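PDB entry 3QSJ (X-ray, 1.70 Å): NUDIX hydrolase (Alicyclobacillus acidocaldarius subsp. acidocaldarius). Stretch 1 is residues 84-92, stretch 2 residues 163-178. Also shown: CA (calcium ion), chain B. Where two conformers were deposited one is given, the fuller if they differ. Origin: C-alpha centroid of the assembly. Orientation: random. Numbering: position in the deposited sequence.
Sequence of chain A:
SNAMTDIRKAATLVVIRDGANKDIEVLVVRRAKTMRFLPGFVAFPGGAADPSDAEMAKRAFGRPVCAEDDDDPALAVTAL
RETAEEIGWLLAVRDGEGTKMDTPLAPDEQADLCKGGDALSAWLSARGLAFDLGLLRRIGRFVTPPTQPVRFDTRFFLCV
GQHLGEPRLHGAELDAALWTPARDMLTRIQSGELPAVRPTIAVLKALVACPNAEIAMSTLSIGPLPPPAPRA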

# COMPACT_ATOMS: atom_id res chain seq x y z
N ALA A 84 4.76 5.75 0.93
CA ALA A 84 5.87 6.70 0.79
C ALA A 84 6.72 6.61 2.05
O ALA A 84 7.96 6.60 1.98
N GLU A 85 6.06 6.50 3.20
CA GLU A 85 6.81 6.42 4.46
C GLU A 85 7.66 5.18 4.52
O GLU A 85 8.77 5.23 5.01
N GLU A 86 7.11 4.04 4.06
CA GLU A 86 7.78 2.75 4.23
C GLU A 86 8.86 2.47 3.21
O GLU A 86 9.91 1.95 3.59
N ILE A 87 8.62 2.81 1.95
CA ILE A 87 9.58 2.46 0.89
C ILE A 87 10.16 3.62 0.10
O ILE A 87 10.95 3.39 -0.83
N GLY A 88 9.81 4.86 0.49
CA GLY A 88 10.47 6.04 -0.09
C GLY A 88 10.07 6.44 -1.50
O GLY A 88 10.83 7.15 -2.19
N TRP A 89 8.94 5.92 -1.97
CA TRP A 89 8.44 6.33 -3.30
C TRP A 89 7.03 6.90 -3.11
O TRP A 89 6.18 6.25 -2.45
N LEU A 90 6.75 8.02 -3.78
CA LEU A 90 5.39 8.59 -3.82
C LEU A 90 4.85 8.18 -5.11
O LEU A 90 5.35 8.61 -6.18
N LEU A 91 3.82 7.34 -5.07
CA LEU A 91 3.15 6.84 -6.25
C LEU A 91 2.00 7.72 -6.64
O LEU A 91 1.39 8.38 -5.79
N ALA A 92 1.68 7.69 -7.96
CA ALA A 92 0.47 8.38 -8.50
C ALA A 92 0.40 9.87 -8.16
O ALA A 92 -0.69 10.41 -8.00
N HIS A 163 7.64 1.43 -13.30
CA HIS A 163 8.63 2.52 -13.40
C HIS A 163 9.55 2.63 -12.17
O HIS A 163 10.68 3.12 -12.29
N LEU A 164 9.09 2.17 -11.02
CA LEU A 164 9.81 2.25 -9.75
C LEU A 164 11.11 1.48 -9.74
O LEU A 164 11.24 0.42 -10.36
N GLY A 165 12.06 2.02 -9.01
CA GLY A 165 13.32 1.35 -8.75
C GLY A 165 13.11 0.52 -7.49
O GLY A 165 12.02 -0.01 -7.21
N GLU A 166 14.16 0.43 -6.69
CA GLU A 166 14.12 -0.38 -5.47
C GLU A 166 13.49 0.34 -4.27
O GLU A 166 13.70 1.55 -4.10
N PRO A 167 12.78 -0.41 -3.40
CA PRO A 167 12.21 0.22 -2.16
C PRO A 167 13.39 0.60 -1.26
O PRO A 167 14.48 0.00 -1.33
N ARG A 168 13.21 1.65 -0.47
CA ARG A 168 14.26 2.13 0.42
C ARG A 168 13.61 2.29 1.77
O ARG A 168 12.61 3.02 1.90
N LEU A 169 14.23 1.68 2.78
CA LEU A 169 13.72 1.75 4.14
C LEU A 169 14.21 3.00 4.85
O LEU A 169 15.30 3.49 4.56
N HIS A 170 13.43 3.43 5.86
CA HIS A 170 13.76 4.50 6.79
C HIS A 170 13.52 3.91 8.17
O HIS A 170 12.44 3.34 8.41
N GLY A 171 14.46 4.08 9.08
CA GLY A 171 14.22 3.60 10.43
C GLY A 171 14.28 2.09 10.57
O GLY A 171 14.62 1.39 9.61
N ALA A 172 13.85 1.60 11.74
CA ALA A 172 13.97 0.21 12.18
C ALA A 172 12.69 -0.64 12.18
O ALA A 172 12.78 -1.83 12.44
N GLU A 173 11.52 -0.05 11.85
CA GLU A 173 10.27 -0.80 11.88
C GLU A 173 10.19 -1.99 10.96
O GLU A 173 9.66 -3.03 11.36
N LEU A 174 10.78 -1.85 9.74
CA LEU A 174 10.79 -2.94 8.75
C LEU A 174 12.23 -3.42 8.62
O LEU A 174 13.12 -2.60 8.66
N ASP A 175 12.46 -4.71 8.49
CA ASP A 175 13.85 -5.11 8.30
C ASP A 175 14.15 -5.51 6.86
O ASP A 175 15.27 -5.92 6.56
N ALA A 176 13.12 -5.52 6.02
CA ALA A 176 13.32 -5.89 4.62
C ALA A 176 12.21 -5.33 3.77
O ALA A 176 11.13 -5.05 4.27
N ALA A 177 12.51 -5.13 2.49
CA ALA A 177 11.53 -4.64 1.51
C ALA A 177 12.08 -5.01 0.18
O ALA A 177 13.27 -4.79 -0.09
N LEU A 178 11.25 -5.65 -0.66
CA LEU A 178 11.71 -6.08 -1.96
C LEU A 178 10.60 -6.34 -2.95
O LEU A 178 9.44 -6.45 -2.57

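The largest projection across this interface is the W89 indole. Its CA-to-CB bond points toward the second stretch, and with chi1 at -69° (m) and chi2 at 84° the ring lies in a hollow formed by residues 164-167. L164 CA covers one face, while L164, in the m,t rotamer, brings its CD2 to 3.5 Å from W89 CE3. The ring edge meets E166 O and, less closely, P167 CA. Here the indole donates a hydrogen bond from W89 NE1 to E166 O, 2.9 Å long with an angle of 162° at the hydrogen, so the ring is fixed by polar direction as well as by shape. G165 leaves room for it: its N lies 3.3 Å from W89 CZ2, and an ideal CB on G165 would lie equally close, at 3.3 Å, to that same carbon.

The L164 side chain starts sideways, but its end turns inward. Besides reaching the indole, it places CD1 4.0 Å from CD1 of L91, an m,p leucine whose end likewise comes nearer than its CA-to-CB direction suggests.

At the end of the helix, I87 and P167 have the nearest CA atoms across the two stretches, 4.6 Å apart. Both side chains point sideways, which lets I87 CB and P167 CB meet at 3.6 Å. I87 has chi1 at 62° (p) and an off-well chi2 of 113°; its CG2 lies 4.2 Å from A177 CB, a small methyl pointing toward the first stretch. Beside this apolar patch, R168 N donates to I87 O at 2.9 Å and 164°, tying the two stretches together through their backbones. G88 follows with positive phi, and an ideal CB there would fall 3.1 Å from R168 NH2, a tight fit against the guanidinium, which R168 carries at the end of a side chain with chi1 and chi2 both t and chi3 p.

E86 points away overall, yet its m,t side chain runs alongside L174, whose m,t side chain points toward it and brings CD1 to 3.5 Å from E86 OE1. The other carboxylate oxygen, E86 OE2, binds the calcium at 2.2 Å. Water 2 joins the same site, 2.5 Å from the ion, and donates to E85 OE1 at 2.9 Å.

Water also fills the gap near H170, whose t side chain points toward the first stretch but leaves its CB 4.4 Å from E85 O. Water 3 accepts from H170 N at 2.9 Å and lies 2.7 Å from E86 O, bridging backbone groups that are themselves 4.4 Å apart. Water 1 sits 2.8 Å from E85 O.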

# COMPACT_ATOMS: atom_id res chain seq x y z
CB ALA A 84 5.31 8.12 0.62
CB GLU A 85 5.83 6.37 5.66
CG GLU A 85 5.05 7.66 5.85
CD GLU A 85 3.98 7.54 6.93
OE1 GLU A 85 3.94 6.49 7.61
OE2 GLU A 85 3.17 8.48 7.07
CB GLU A 86 6.68 1.66 4.23
CG GLU A 86 5.85 1.69 5.49
CD GLU A 86 4.83 0.59 5.51
OE1 GLU A 86 5.19 -0.57 5.21
OE2 GLU A 86 3.67 0.88 5.90
CB ILE A 87 9.01 1.32 -0.02
CG1 ILE A 87 7.73 1.79 -0.72
CG2 ILE A 87 8.76 0.03 0.82
CD1 ILE A 87 7.70 1.99 -2.19
CB TRP A 89 8.38 5.15 -4.30
CG TRP A 89 9.75 4.64 -4.71
CD1 TRP A 89 10.53 3.75 -4.03
CD2 TRP A 89 10.48 4.97 -5.90
NE1 TRP A 89 11.74 3.59 -4.67
CE2 TRP A 89 11.74 4.33 -5.82
CE3 TRP A 89 10.23 5.84 -6.98
CZ2 TRP A 89 12.71 4.45 -6.83
CZ3 TRP A 89 11.17 5.92 -7.99
CH2 TRP A 89 12.38 5.20 -7.93
CB LEU A 90 5.36 10.13 -3.78
CG LEU A 90 5.25 10.76 -2.43
CD1 LEU A 90 5.54 12.27 -2.50
CD2 LEU A 90 3.89 10.49 -1.78
CB LEU A 91 2.58 5.43 -6.00
CG LEU A 91 3.59 4.28 -6.11
CD1 LEU A 91 4.66 4.42 -5.15
CD2 LEU A 91 2.95 3.03 -5.86
CB ALA A 92 -0.81 7.68 -7.98
CB HIS A 163 7.89 3.85 -13.64
CG HIS A 163 6.86 4.22 -12.60
ND1 HIS A 163 5.84 3.34 -12.23
CD2 HIS A 163 6.73 5.37 -11.89
CE1 HIS A 163 5.11 3.99 -11.34
NE2 HIS A 163 5.60 5.21 -11.09
CB LEU A 164 8.92 1.73 -8.58
CG LEU A 164 7.53 2.35 -8.41
CD1 LEU A 164 6.80 1.72 -7.23
CD2 LEU A 164 7.58 3.87 -8.22
CB GLU A 166 15.55 -0.89 -5.12
CG GLU A 166 16.15 -1.73 -6.25
CD GLU A 166 15.37 -2.98 -6.62
OE1 GLU A 166 14.65 -3.52 -5.75
OE2 GLU A 166 15.48 -3.43 -7.78
CB PRO A 167 11.40 -0.93 -1.52
CG PRO A 167 12.00 -2.17 -2.02
CD PRO A 167 12.49 -1.86 -3.44
CB ARG A 168 14.81 3.45 -0.04
CG ARG A 168 16.15 3.78 0.67
CD ARG A 168 16.68 5.19 0.41
NE ARG A 168 15.66 6.18 0.78
CZ ARG A 168 15.20 7.13 -0.02
NH1 ARG A 168 15.74 7.32 -1.22
NH2 ARG A 168 14.24 7.94 0.40
CB LEU A 169 14.18 0.49 4.93
CG LEU A 169 13.74 -0.86 4.36
CD1 LEU A 169 14.29 -2.02 5.25
CD2 LEU A 169 12.21 -0.92 4.31
CB HIS A 170 12.85 5.73 6.64
CG HIS A 170 13.10 6.73 7.74
ND1 HIS A 170 14.21 7.56 7.73
CD2 HIS A 170 12.45 6.89 8.93
CE1 HIS A 170 14.19 8.22 8.88
NE2 HIS A 170 13.17 7.84 9.65
CB ALA A 172 14.62 0.17 13.56
CB GLU A 173 9.09 0.14 11.67
CG GLU A 173 8.72 0.71 13.04
CD GLU A 173 8.14 2.10 13.12
OE1 GLU A 173 8.61 2.88 13.99
OE2 GLU A 173 7.17 2.40 12.38
CB LEU A 174 10.28 -2.41 7.37
CG LEU A 174 8.88 -1.84 7.39
CD1 LEU A 174 8.49 -1.25 6.06
CD2 LEU A 174 7.87 -2.91 7.88
CB ASP A 175 14.27 -6.16 9.30
CG ASP A 175 13.52 -7.48 9.20
OD1 ASP A 175 12.74 -7.66 8.21
OD2 ASP A 175 13.76 -8.37 10.05
CB ALA A 176 13.36 -7.40 4.50
CB ALA A 177 11.38 -3.14 1.61
CB LEU A 178 12.66 -7.30 -1.87
CG LEU A 178 12.18 -8.72 -1.43
CD1 LEU A 178 11.00 -8.75 -0.58
CD2 LEU A 178 12.20 -9.73 -2.55
CA CA B . 2.89 1.68 7.85
O HOH W 1 9.21 3.99 7.52
O HOH W 2 4.41 3.64 7.87
O HOH W 3 10.92 1.96 6.11
O HOH W 4 2.07 2.11 9.98